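PDB 6H0C: putative diflavin flavoprotein A 3 from Synechocystis sp., which probably transfers electrons from NADH to oxygen, reducing it to water, the chain here being its flavodiiron core of metallo-hydrolase and flavodoxin-like parts. Local coordinates for residues A[135-138]-A[142-145]; A[159-164]-A[219-224]; A[261-266]-A[323-328]; A[267-272]-A[313-318]; A[17-22]-A[57-62]. All coordinates share one frame; numbering follows the deposited sequence.

Interaction 1: residues A[135-138]-A[142-145]; sequences HLDL and HELT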
# COMPACT_ATOMS: atom_id res chain seq x y z
N HIS A 135 21.89 9.20 0.62
CA HIS A 135 22.52 8.45 -0.46
C HIS A 135 23.13 7.14 0.03
O HIS A 135 23.46 6.99 1.20
CB HIS A 135 23.61 9.29 -1.14
CG HIS A 135 23.13 10.63 -1.62
ND1 HIS A 135 22.28 10.78 -2.69
CD2 HIS A 135 23.39 11.87 -1.16
CE1 HIS A 135 22.03 12.06 -2.87
NE2 HIS A 135 22.69 12.75 -1.96
N LEU A 136 23.27 6.20 -0.89
CA LEU A 136 23.98 4.95 -0.65
C LEU A 136 24.73 4.58 -1.93
O LEU A 136 24.13 4.35 -2.98
CB LEU A 136 23.02 3.84 -0.22
CG LEU A 136 23.67 2.52 0.20
CD1 LEU A 136 24.38 2.69 1.54
CD2 LEU A 136 22.64 1.39 0.26
N ASP A 137 26.05 4.54 -1.84
CA ASP A 137 26.88 4.35 -3.03
C ASP A 137 27.25 2.88 -3.16
O ASP A 137 27.92 2.32 -2.28
CB ASP A 137 28.13 5.24 -2.93
CG ASP A 137 28.99 5.18 -4.17
OD1 ASP A 137 28.59 4.57 -5.18
OD2 ASP A 137 30.10 5.76 -4.13
N LEU A 138 26.79 2.25 -4.24
CA LEU A 138 27.10 0.84 -4.50
C LEU A 138 28.35 0.71 -5.37
O LEU A 138 28.76 -0.40 -5.71
CB LEU A 138 25.92 0.14 -5.19
CG LEU A 138 24.59 0.18 -4.44
CD1 LEU A 138 23.49 -0.61 -5.17
CD2 LEU A 138 24.75 -0.30 -3.01
N HIS A 142 26.47 3.86 -9.28
CA HIS A 142 25.18 3.58 -8.65
C HIS A 142 25.12 4.26 -7.28
O HIS A 142 25.11 3.59 -6.24
CB HIS A 142 24.94 2.07 -8.49
CG HIS A 142 25.01 1.30 -9.77
ND1 HIS A 142 23.91 1.09 -10.58
CD2 HIS A 142 26.05 0.67 -10.38
CE1 HIS A 142 24.27 0.37 -11.63
NE2 HIS A 142 25.56 0.11 -11.53
N GLU A 143 25.11 5.59 -7.27
CA GLU A 143 24.93 6.29 -6.01
C GLU A 143 23.45 6.58 -5.85
O GLU A 143 22.93 7.56 -6.39
CB GLU A 143 25.75 7.57 -5.91
CG GLU A 143 25.74 8.09 -4.47
CD GLU A 143 26.61 9.31 -4.26
OE1 GLU A 143 27.22 9.78 -5.24
OE2 GLU A 143 26.69 9.78 -3.10
N LEU A 144 22.80 5.70 -5.10
CA LEU A 144 21.36 5.76 -4.90
C LEU A 144 20.96 6.98 -4.08
O LEU A 144 21.65 7.36 -3.13
CB LEU A 144 20.88 4.49 -4.21
CG LEU A 144 21.36 3.17 -4.82
CD1 LEU A 144 20.82 1.98 -4.02
CD2 LEU A 144 20.98 3.07 -6.30
N THR A 145 19.84 7.59 -4.46
CA THR A 145 19.20 8.63 -3.65
C THR A 145 17.83 8.13 -3.19
O THR A 145 17.08 7.54 -3.97
CB THR A 145 19.06 9.95 -4.42
OG1 THR A 145 20.37 10.48 -4.69
CG2 THR A 145 18.29 10.98 -3.61

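Interaction 2: residues A[159-164]-A[219-224]; sequences CTYDPR and AYPAQT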
# COMPACT_ATOMS: atom_id res chain seq x y z
N CYS A 159 10.93 5.27 -2.05
CA CYS A 159 11.38 5.11 -3.43
C CYS A 159 12.88 5.37 -3.52
O CYS A 159 13.45 6.04 -2.67
CB CYS A 159 10.63 6.07 -4.37
SG CYS A 159 8.84 5.79 -4.50
N THR A 160 13.50 4.85 -4.57
CA THR A 160 14.94 4.94 -4.75
C THR A 160 15.30 5.27 -6.19
O THR A 160 14.76 4.68 -7.11
CB THR A 160 15.64 3.60 -4.38
OG1 THR A 160 15.18 3.15 -3.11
CG2 THR A 160 17.16 3.77 -4.38
N TYR A 161 16.22 6.21 -6.38
CA TYR A 161 16.67 6.55 -7.72
C TYR A 161 18.12 6.13 -7.93
O TYR A 161 18.98 6.43 -7.11
CB TYR A 161 16.53 8.05 -7.97
CG TYR A 161 16.94 8.46 -9.37
CD1 TYR A 161 16.24 7.98 -10.48
CD2 TYR A 161 18.02 9.31 -9.59
CE1 TYR A 161 16.60 8.34 -11.76
CE2 TYR A 161 18.39 9.68 -10.88
CZ TYR A 161 17.67 9.20 -11.96
OH TYR A 161 18.01 9.54 -13.25
N ASP A 162 18.38 5.42 -9.03
CA ASP A 162 19.74 5.06 -9.42
C ASP A 162 20.15 5.89 -10.64
O ASP A 162 19.70 5.63 -11.75
CB ASP A 162 19.85 3.56 -9.74
CG ASP A 162 21.29 3.12 -10.04
OD1 ASP A 162 22.18 3.99 -10.19
OD2 ASP A 162 21.52 1.89 -10.14
N PRO A 163 21.01 6.90 -10.42
CA PRO A 163 21.39 7.80 -11.51
C PRO A 163 22.20 7.10 -12.61
O PRO A 163 22.21 7.57 -13.74
CB PRO A 163 22.22 8.88 -10.81
CG PRO A 163 22.73 8.21 -9.57
CD PRO A 163 21.63 7.29 -9.14
N ARG A 164 22.87 6.00 -12.28
CA ARG A 164 23.66 5.28 -13.29
C ARG A 164 22.78 4.68 -14.39
O ARG A 164 23.14 4.69 -15.57
CB ARG A 164 24.49 4.17 -12.62
CG ARG A 164 25.26 3.29 -13.60
CD ARG A 164 26.27 4.11 -14.43
NE ARG A 164 27.01 3.29 -15.39
CZ ARG A 164 26.64 3.11 -16.66
NH1 ARG A 164 25.54 3.70 -17.12
NH2 ARG A 164 27.36 2.34 -17.46
N ALA A 219 11.83 15.37 -9.60
CA ALA A 219 13.20 15.88 -9.54
C ALA A 219 14.22 14.92 -10.14
O ALA A 219 15.37 15.30 -10.39
CB ALA A 219 13.57 16.20 -8.09
N TYR A 220 13.81 13.68 -10.35
CA TYR A 220 14.72 12.67 -10.87
C TYR A 220 14.33 12.32 -12.30
O TYR A 220 13.20 11.91 -12.57
CB TYR A 220 14.72 11.44 -9.94
CG TYR A 220 14.98 11.87 -8.51
CD1 TYR A 220 16.28 11.98 -8.03
CD2 TYR A 220 13.94 12.23 -7.67
CE1 TYR A 220 16.53 12.41 -6.73
CE2 TYR A 220 14.17 12.67 -6.38
CZ TYR A 220 15.47 12.76 -5.91
OH TYR A 220 15.71 13.18 -4.62
N PRO A 221 15.28 12.51 -13.23
CA PRO A 221 15.06 12.32 -14.67
C PRO A 221 15.01 10.85 -15.09
O PRO A 221 15.70 10.45 -16.02
CB PRO A 221 16.28 13.02 -15.28
CG PRO A 221 17.35 12.88 -14.24
CD PRO A 221 16.63 13.02 -12.93
N ALA A 222 14.18 10.05 -14.41
CA ALA A 222 14.12 8.62 -14.66
C ALA A 222 13.59 8.29 -16.05
O ALA A 222 12.71 8.97 -16.56
CB ALA A 222 13.25 7.94 -13.60
N GLN A 223 14.14 7.24 -16.66
CA GLN A 223 13.66 6.75 -17.94
C GLN A 223 12.90 5.43 -17.79
O GLN A 223 12.32 4.92 -18.76
CB GLN A 223 14.84 6.58 -18.89
CG GLN A 223 15.63 7.85 -19.14
CD GLN A 223 14.85 8.88 -19.93
OE1 GLN A 223 14.54 9.96 -19.43
NE2 GLN A 223 14.54 8.55 -21.18
N THR A 224 12.92 4.88 -16.58
CA THR A 224 12.21 3.64 -16.27
C THR A 224 11.68 3.73 -14.85
O THR A 224 12.38 4.18 -13.95
CB THR A 224 13.13 2.40 -16.38
OG1 THR A 224 13.73 2.34 -17.68
CG2 THR A 224 12.36 1.10 -16.11

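Interaction 3: residues A[261-266]-A[323-328]; sequences IYASAY and TPIQTA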
# COMPACT_ATOMS: atom_id res chain seq x y z
N ILE A 261 -11.39 6.19 8.42
CA ILE A 261 -10.42 5.95 9.48
C ILE A 261 -10.37 4.46 9.80
O ILE A 261 -11.36 3.90 10.29
CB ILE A 261 -10.78 6.75 10.74
CG1 ILE A 261 -10.81 8.25 10.41
CG2 ILE A 261 -9.83 6.42 11.88
CD1 ILE A 261 -11.47 9.12 11.46
N TYR A 262 -9.25 3.79 9.53
CA TYR A 262 -9.12 2.39 9.92
C TYR A 262 -7.90 2.15 10.81
O TYR A 262 -6.98 2.96 10.85
CB TYR A 262 -9.09 1.48 8.69
CG TYR A 262 -8.06 1.81 7.65
CD1 TYR A 262 -6.76 1.33 7.75
CD2 TYR A 262 -8.38 2.58 6.53
CE1 TYR A 262 -5.82 1.62 6.78
CE2 TYR A 262 -7.45 2.86 5.56
CZ TYR A 262 -6.17 2.38 5.68
OH TYR A 262 -5.22 2.67 4.71
N ALA A 263 -7.91 1.04 11.55
CA ALA A 263 -6.99 0.85 12.66
C ALA A 263 -5.52 0.74 12.25
O ALA A 263 -4.65 1.34 12.88
CB ALA A 263 -7.40 -0.37 13.46
N SER A 264 -5.24 -0.04 11.20
CA SER A 264 -3.86 -0.20 10.73
C SER A 264 -3.80 -0.65 9.27
O SER A 264 -4.83 -1.02 8.67
CB SER A 264 -3.11 -1.19 11.61
OG SER A 264 -3.57 -2.50 11.36
N ALA A 265 -2.59 -0.64 8.71
CA ALA A 265 -2.39 -0.80 7.27
C ALA A 265 -2.62 -2.22 6.76
O ALA A 265 -3.00 -2.41 5.61
CB ALA A 265 -0.97 -0.36 6.89
N TYR A 266 -2.37 -3.20 7.61
CA TYR A 266 -2.36 -4.58 7.16
C TYR A 266 -3.23 -5.40 8.11
O TYR A 266 -3.20 -5.19 9.32
CB TYR A 266 -0.90 -5.09 7.10
CG TYR A 266 -0.74 -6.49 6.54
CD1 TYR A 266 -0.81 -6.73 5.17
CD2 TYR A 266 -0.52 -7.58 7.38
CE1 TYR A 266 -0.67 -8.02 4.66
CE2 TYR A 266 -0.38 -8.86 6.89
CZ TYR A 266 -0.45 -9.08 5.53
OH TYR A 266 -0.30 -10.36 5.04
N THR A 323 -5.90 1.15 20.82
CA THR A 323 -5.75 2.49 21.35
C THR A 323 -5.84 3.59 20.29
O THR A 323 -6.48 4.61 20.53
CB THR A 323 -4.43 2.62 22.10
OG1 THR A 323 -4.47 1.76 23.24
CG2 THR A 323 -4.22 4.05 22.56
N PRO A 324 -5.21 3.40 19.12
CA PRO A 324 -5.31 4.45 18.09
C PRO A 324 -6.73 4.71 17.59
O PRO A 324 -7.04 5.83 17.18
CB PRO A 324 -4.43 3.90 16.96
CG PRO A 324 -3.45 2.99 17.68
CD PRO A 324 -4.28 2.32 18.72
N ILE A 325 -7.58 3.69 17.60
CA ILE A 325 -8.99 3.88 17.25
C ILE A 325 -9.70 4.68 18.35
O ILE A 325 -10.52 5.55 18.05
CB ILE A 325 -9.72 2.54 17.05
CG1 ILE A 325 -9.32 1.89 15.71
CG2 ILE A 325 -11.23 2.73 17.12
CD1 ILE A 325 -9.77 2.65 14.47
N GLN A 326 -9.38 4.39 19.61
CA GLN A 326 -9.98 5.13 20.73
C GLN A 326 -9.62 6.63 20.69
O GLN A 326 -10.48 7.48 20.87
CB GLN A 326 -9.56 4.53 22.07
CG GLN A 326 -10.03 3.09 22.26
CD GLN A 326 -9.58 2.49 23.59
OE1 GLN A 326 -9.47 3.19 24.60
NE2 GLN A 326 -9.31 1.18 23.59
N THR A 327 -8.35 6.94 20.46
CA THR A 327 -7.94 8.34 20.41
C THR A 327 -8.51 9.03 19.16
O THR A 327 -8.95 10.18 19.25
CB THR A 327 -6.41 8.50 20.45
OG1 THR A 327 -5.83 7.82 19.34
CG2 THR A 327 -5.86 7.90 21.75
N ALA A 328 -8.51 8.36 18.00
CA ALA A 328 -9.15 8.92 16.80
C ALA A 328 -10.64 9.22 17.05
O ALA A 328 -11.17 10.23 16.58
CB ALA A 328 -8.99 7.98 15.60

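Interaction 4: residues A[267-272]-A[313-318]; sequences GNTSTL and GSPTLG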
# COMPACT_ATOMS: atom_id res chain seq x y z
N GLY A 267 -4.03 -6.32 7.57
CA GLY A 267 -4.94 -7.11 8.38
C GLY A 267 -6.33 -7.18 7.78
O GLY A 267 -6.63 -6.49 6.81
N ASN A 268 -7.18 -8.02 8.36
CA ASN A 268 -8.52 -8.22 7.80
C ASN A 268 -9.35 -6.94 7.74
O ASN A 268 -10.08 -6.72 6.78
CB ASN A 268 -9.27 -9.29 8.58
CG ASN A 268 -8.79 -10.69 8.23
OD1 ASN A 268 -8.25 -10.91 7.15
ND2 ASN A 268 -8.99 -11.63 9.14
N THR A 269 -9.24 -6.10 8.77
CA THR A 269 -10.01 -4.86 8.81
C THR A 269 -9.54 -3.94 7.70
O THR A 269 -10.34 -3.24 7.08
CB THR A 269 -9.90 -4.14 10.16
OG1 THR A 269 -10.58 -4.90 11.17
CG2 THR A 269 -10.54 -2.78 10.07
N SER A 270 -8.23 -3.95 7.45
CA SER A 270 -7.68 -3.13 6.38
C SER A 270 -8.21 -3.58 5.02
O SER A 270 -8.55 -2.76 4.17
CB SER A 270 -6.16 -3.18 6.38
OG SER A 270 -5.66 -2.57 5.20
N THR A 271 -8.26 -4.89 4.81
CA THR A 271 -8.83 -5.45 3.59
C THR A 271 -10.26 -4.95 3.36
O THR A 271 -10.62 -4.55 2.25
CB THR A 271 -8.79 -6.99 3.64
OG1 THR A 271 -7.43 -7.41 3.75
CG2 THR A 271 -9.40 -7.59 2.38
N LEU A 272 -11.08 -4.96 4.42
CA LEU A 272 -12.45 -4.46 4.32
C LEU A 272 -12.43 -2.99 3.92
O LEU A 272 -13.21 -2.55 3.07
CB LEU A 272 -13.20 -4.62 5.65
CG LEU A 272 -13.30 -6.03 6.25
CD1 LEU A 272 -14.15 -6.01 7.52
CD2 LEU A 272 -13.86 -7.03 5.25
N GLY A 313 -13.23 1.82 10.95
CA GLY A 313 -13.01 0.39 10.81
C GLY A 313 -12.05 -0.08 11.89
O GLY A 313 -10.97 0.48 12.05
N SER A 314 -12.44 -1.10 12.65
CA SER A 314 -11.62 -1.51 13.78
C SER A 314 -11.69 -3.01 14.04
O SER A 314 -12.76 -3.61 13.99
CB SER A 314 -12.04 -0.74 15.05
OG SER A 314 -11.30 -1.15 16.19
N PRO A 315 -10.53 -3.62 14.34
CA PRO A 315 -10.52 -4.97 14.92
C PRO A 315 -10.83 -4.89 16.41
O PRO A 315 -10.99 -3.79 16.96
CB PRO A 315 -9.09 -5.44 14.68
CG PRO A 315 -8.29 -4.17 14.81
CD PRO A 315 -9.16 -3.07 14.21
N THR A 316 -10.91 -6.04 17.06
CA THR A 316 -11.08 -6.08 18.51
C THR A 316 -9.90 -6.81 19.14
O THR A 316 -9.58 -7.94 18.76
CB THR A 316 -12.39 -6.75 18.90
OG1 THR A 316 -13.48 -6.03 18.32
CG2 THR A 316 -12.54 -6.77 20.43
N LEU A 317 -9.23 -6.14 20.07
CA LEU A 317 -8.02 -6.68 20.68
C LEU A 317 -8.21 -6.73 22.19
O LEU A 317 -8.22 -5.69 22.85
CB LEU A 317 -6.79 -5.85 20.31
CG LEU A 317 -6.54 -5.65 18.81
CD1 LEU A 317 -5.34 -4.75 18.56
CD2 LEU A 317 -6.38 -6.98 18.08
N GLY A 318 -8.35 -7.94 22.72
CA GLY A 318 -8.64 -8.11 24.14
C GLY A 318 -9.94 -7.45 24.55
O GLY A 318 -10.02 -6.81 25.59

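Interaction 5: residues A[17-22]-A[57-62]; sequences FRSRTW and ESFTDN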
# COMPACT_ATOMS: atom_id res chain seq x y z
N PHE A 17 13.96 -9.87 -10.67
CA PHE A 17 13.42 -11.19 -10.37
C PHE A 17 11.92 -11.03 -10.19
O PHE A 17 11.48 -10.52 -9.16
CB PHE A 17 14.04 -11.78 -9.09
CG PHE A 17 15.50 -12.12 -9.20
CD1 PHE A 17 15.92 -13.44 -9.27
CD2 PHE A 17 16.46 -11.12 -9.22
CE1 PHE A 17 17.27 -13.76 -9.38
CE2 PHE A 17 17.82 -11.43 -9.33
CZ PHE A 17 18.22 -12.76 -9.40
N ARG A 18 11.13 -11.42 -11.19
CA ARG A 18 9.68 -11.28 -11.06
C ARG A 18 9.07 -12.59 -10.56
O ARG A 18 8.99 -13.57 -11.30
CB ARG A 18 9.04 -10.86 -12.39
CG ARG A 18 9.68 -9.63 -13.03
CD ARG A 18 8.70 -8.88 -13.92
NE ARG A 18 8.09 -9.75 -14.92
CZ ARG A 18 6.88 -9.56 -15.43
NH1 ARG A 18 6.40 -10.41 -16.33
NH2 ARG A 18 6.14 -8.53 -15.04
N SER A 19 8.64 -12.60 -9.30
CA SER A 19 7.86 -13.73 -8.79
C SER A 19 6.45 -13.62 -9.35
O SER A 19 5.72 -12.67 -9.06
CB SER A 19 7.83 -13.73 -7.26
OG SER A 19 9.14 -13.87 -6.74
N ARG A 20 6.07 -14.60 -10.18
CA ARG A 20 4.83 -14.48 -10.93
C ARG A 20 3.78 -15.46 -10.45
O ARG A 20 4.08 -16.62 -10.16
CB ARG A 20 5.11 -14.68 -12.43
CG ARG A 20 6.22 -13.79 -12.99
CD ARG A 20 6.30 -13.88 -14.51
NE ARG A 20 6.54 -15.24 -14.96
CZ ARG A 20 6.27 -15.69 -16.18
NH1 ARG A 20 5.74 -14.87 -17.08
NH2 ARG A 20 6.53 -16.96 -16.50
N THR A 21 2.54 -14.98 -10.36
CA THR A 21 1.39 -15.85 -10.13
C THR A 21 0.29 -15.52 -11.15
O THR A 21 -0.04 -14.35 -11.35
CB THR A 21 0.84 -15.74 -8.68
OG1 THR A 21 -0.24 -16.66 -8.50
CG2 THR A 21 0.33 -14.33 -8.36
N TRP A 22 -0.25 -16.54 -11.81
CA TRP A 22 -1.30 -16.31 -12.79
C TRP A 22 -2.66 -16.28 -12.10
O TRP A 22 -3.61 -15.70 -12.62
CB TRP A 22 -1.25 -17.37 -13.90
CG TRP A 22 -0.23 -17.06 -14.97
CD1 TRP A 22 -0.42 -16.31 -16.11
CD2 TRP A 22 1.14 -17.48 -14.99
NE1 TRP A 22 0.75 -16.25 -16.83
CE2 TRP A 22 1.72 -16.95 -16.17
CE3 TRP A 22 1.93 -18.24 -14.12
CZ2 TRP A 22 3.05 -17.17 -16.50
CZ3 TRP A 22 3.26 -18.46 -14.45
CH2 TRP A 22 3.80 -17.93 -15.63
N GLU A 57 5.07 -14.05 1.47
CA GLU A 57 4.98 -15.45 1.91
C GLU A 57 4.65 -16.45 0.81
O GLU A 57 5.15 -17.57 0.84
CB GLU A 57 3.92 -15.60 3.01
CG GLU A 57 4.00 -14.60 4.15
CD GLU A 57 3.13 -15.00 5.33
OE1 GLU A 57 3.22 -16.17 5.77
OE2 GLU A 57 2.36 -14.14 5.83
N SER A 58 3.80 -16.07 -0.14
CA SER A 58 3.41 -16.97 -1.22
C SER A 58 4.61 -17.35 -2.08
O SER A 58 4.56 -18.34 -2.80
CB SER A 58 2.35 -16.34 -2.13
OG SER A 58 1.26 -15.86 -1.38
N PHE A 59 5.67 -16.55 -2.01
CA PHE A 59 6.77 -16.64 -2.96
C PHE A 59 8.10 -16.97 -2.31
O PHE A 59 9.09 -17.21 -3.01
CB PHE A 59 6.91 -15.34 -3.74
CG PHE A 59 5.73 -15.01 -4.60
CD1 PHE A 59 5.40 -15.81 -5.69
CD2 PHE A 59 4.95 -13.89 -4.34
CE1 PHE A 59 4.32 -15.50 -6.49
CE2 PHE A 59 3.88 -13.58 -5.13
CZ PHE A 59 3.56 -14.38 -6.20
N THR A 60 8.12 -16.95 -0.98
CA THR A 60 9.36 -17.08 -0.22
C THR A 60 10.30 -18.17 -0.74
O THR A 60 11.45 -17.90 -1.06
CB THR A 60 9.07 -17.36 1.26
OG1 THR A 60 8.26 -16.30 1.80
CG2 THR A 60 10.38 -17.47 2.05
N ASP A 61 9.80 -19.40 -0.86
CA ASP A 61 10.67 -20.54 -1.13
C ASP A 61 11.17 -20.63 -2.57
O ASP A 61 12.34 -20.96 -2.78
CB ASP A 61 9.97 -21.84 -0.74
CG ASP A 61 9.72 -21.92 0.73
OD1 ASP A 61 10.38 -21.17 1.47
OD2 ASP A 61 8.87 -22.72 1.16
N ASN A 62 10.31 -20.36 -3.54
CA ASN A 62 10.76 -20.29 -4.94
C ASN A 62 11.81 -19.22 -5.09
O ASN A 62 12.80 -19.38 -5.81
CB ASN A 62 9.61 -19.98 -5.89
CG ASN A 62 8.80 -21.20 -6.25
OD1 ASN A 62 9.07 -22.30 -5.76
ND2 ASN A 62 7.80 -21.02 -7.09
O HOH W 1 9.12 -16.90 -5.97

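Interaction 1: residues A[135-138]-A[142-145]
A tight beta hairpin joins H135-L138 to H142-T145, and its first strand forms one margin of a five-stranded mixed sheet. Backbone bonds hold the two arms together in antiparallel register: L136 N donates to L144 O at 3.0 Å, and L144 N returns a bond to L136 O at 2.8 Å. Nearest the turn, L138 N meets H142 O at 2.9 Å in an almost straight bond (175°).

This sheet belongs to the zinc metallo-hydrolase-like part of the flavodiiron core, and the hairpin turns a polar and an apolar face to its surroundings. On the polar face H135 and T145 lie side by side, with ND1 of the histidine making a weak, bent bond (119°) to T145 OG1 at 2.8 Å. The histidine's CG is turned anti to the carbonyl carbon (chi1 -53°), which brings its ring edge to the threonine hydroxyl. E143 extends its chain across the same face, so that its OE2 reaches H135 CB at 3.7 Å, while D137 OD1 is taken by G139 N in the turn.

L136 and L144 turn to the other face, and there L138, just past the strand, reaches L144, CD1 to CD1 at 3.9 Å; both pack on I44. At the hairpin end the H142 ring is gripped through both nitrogens, ND1 by D162 and NE2 by D13, two carboxylates that would be expected to favour its protonated form.

Interaction 2: residues A[159-164]-A[219-224]
The ring of Y161 carries CB of Y220 over the centre of one face, 3.8 Å from the centroid and only 11° off the ring normal, a clear CH-pi contact. Its opposite face is met near the rim by the backbone N of P163, two residues further along its own chain. The Y220 ring lies obliquely to it, the two planes inclined at 46°, and Y161 CD2 meets Y220 CD1 at 3.5 Å.

In the metallo-beta-lactamase-like part of the core, this contact fastens strand 158-162 to the connection between helix 207-217 and strand 224-227, the latter forming one margin of the same sheet. Y161 holds CG anti to its own nitrogen (chi1 -178°), which sends the ring out from the strand across the connecting loop. Along the ring, CE1 rests against CB of A222 at 3.8 Å, while the hydroxyl end reaches the pyrrolidine of P221, whose CG lies 3.5 Å from Y161 OH.

P221 is the centre of an inverse gamma turn, closed by a weak bond from A222 N to Y220 O, and the turn brings three successive residues against one aromatic side chain. At the end of strand 158-162 an Asx turn follows, D162 OD1 accepting from R164 N at 3.0 Å, with the donor approaching from above the carboxylate plane.

Interaction 3: residues A[261-266]-A[323-328]
I325 lays its CG1-CD1 branch against A263: its CB does not point at segment 261-266, but the end of the side chain comes nearer, and I325 CG1 meets A263 CB at 3.7 Å. The terminal I325 CD1 continues over the backbone, lying 3.8 Å from A263 N and 4.1 Å from Y262 C. The bend is made at both torsions, CG1 lying anti to the carbonyl carbon (chi1 -74°) and CD1 folded again beyond it (chi2 -67°).

One turn along the helix, A328 points its methyl toward the strand and meets I261 CG2 with its CB at 4.1 Å, the branch that I261 carries anti to its backbone N. F312 of the adjacent strand 309-313 touches both I261 and A328. In this flavodoxin-like alpha/beta fold, helix 323-335 thus covers one face of the parallel sheet, while Y262, pointing away, packs on A273 and Q274 of helix 268-281.

Aliphatic groups, packed on one another and on the backbone of Y262-A263, make the contact, which rests on dispersion and the exclusion of water. The contact itself therefore places little directional constraint on the helix.

Interaction 4: residues A[267-272]-A[313-318]
T269 bridges the first turn of helix 268-281 to the backbone of G313-P315 with both branches of its side chain. Its CG2 sits against the peptide link between G313 and S314, 3.6 Å from G313 C and equally far from S314 N. The hydroxyl branch lies over the following link: T269 OG1 is 3.4 Å from P315 N, a nitrogen without a hydrogen to share, and 3.8 Å from P315 CD. The contact is therefore one of van der Waals fit. With OG1 anti to the carbonyl carbon and CG2 anti to the nitrogen (chi1 -69°), the two branches lie over successive peptide links, and G313, lacking a side chain, lets the methyl come down on its backbone.

Polar partners come next: T269 OG1 has a weak hydrogen bond with S347 OG. S314 turns away from the helix and donates through OG to P315 O at 2.8 Å, in the carbonyl plane and on a lone pair (137° at the oxygen), which braces the loop as it leaves the strand. On the helix side G267 is the N-cap, and its O accepts from T271 N at 3.0 Å; S270 OG bonds back to A265 O.

The chain run S264-T269 resembles the phosphate-binding loop after the first strand of flavodoxins, consistent with the FMN binding expected of this protein. P315 also touches A263, just before that loop. Around them, F345 of strand 341-348 packs on T269 and L272, helix 382-404 covers L272, and helix 353-364 lies against S314.

Interaction 5: residues A[17-22]-A[57-62]
Strand 14-21 passes the bend that leads into helix 60-70, its closest backbone approach being S19 to F59, with CA atoms 6.6 Å apart. The strand is part of the seven-stranded mixed sheet of the metallo-beta-lactamase-like fold, in which it lies between strands 4-11 and 37-45, and helix 60-70 packs against it through F63 and L67.

F59 carries the contact, its CB directed at the strand. CB of S19 lies over one face of the phenyl ring, 3.8 Å from the centroid and 23° off the normal, a CH-pi contact displaced toward CG and CD1; CB of S58 sits near the rim of the opposite face. The far end of the ring is met at its edge. There R20 O lies 3.8 Å from F59 CE1, and T21 CG2 touches F59 CZ at 3.9 Å in the ring plane. T21 brings that methyl round by placing OG1 anti to its nitrogen (chi1 -177°), which leaves CG2 between nitrogen and carbonyl carbon and turns the hydroxyl to the backbone O of D23.

Neighbouring strand positions serve other surfaces. R20 points away from F59 and forms salt bridges with D4 and D181, with CH2 of W22 near the rim of one face of its guanidinium. F63 touches both F17 and S19. A citrate, probably from crystallisation, lies about 6 Å from the F59 side chain.

At the serine end a water completes the link: it donates to F59 O at 3.0 Å and is hydrogen-bonded to S19 OG at 3.1 Å.

From the N terminus, interaction 5 comes first, closing a loop that holds strands 37-45 and 49-52 and tying helix 60-70 to the seven-stranded sheet. Interaction 1 then forms a local hairpin, and interaction 2 follows in series, closing a 54-residue excursion. These two touch within the five-stranded sheet, through the backbone bond between T145 and Y161 and the packing of T145 on Y220. In the flavodoxin-like part, interaction 4 is nested inside the loop closed by interaction 3; they meet where I261 bonds to G313 and where the A263-S264 chain passes P315 and S270. Although the centres of interactions 3 and 5 are 31 Å apart, their nearest atoms approach to about 5 Å.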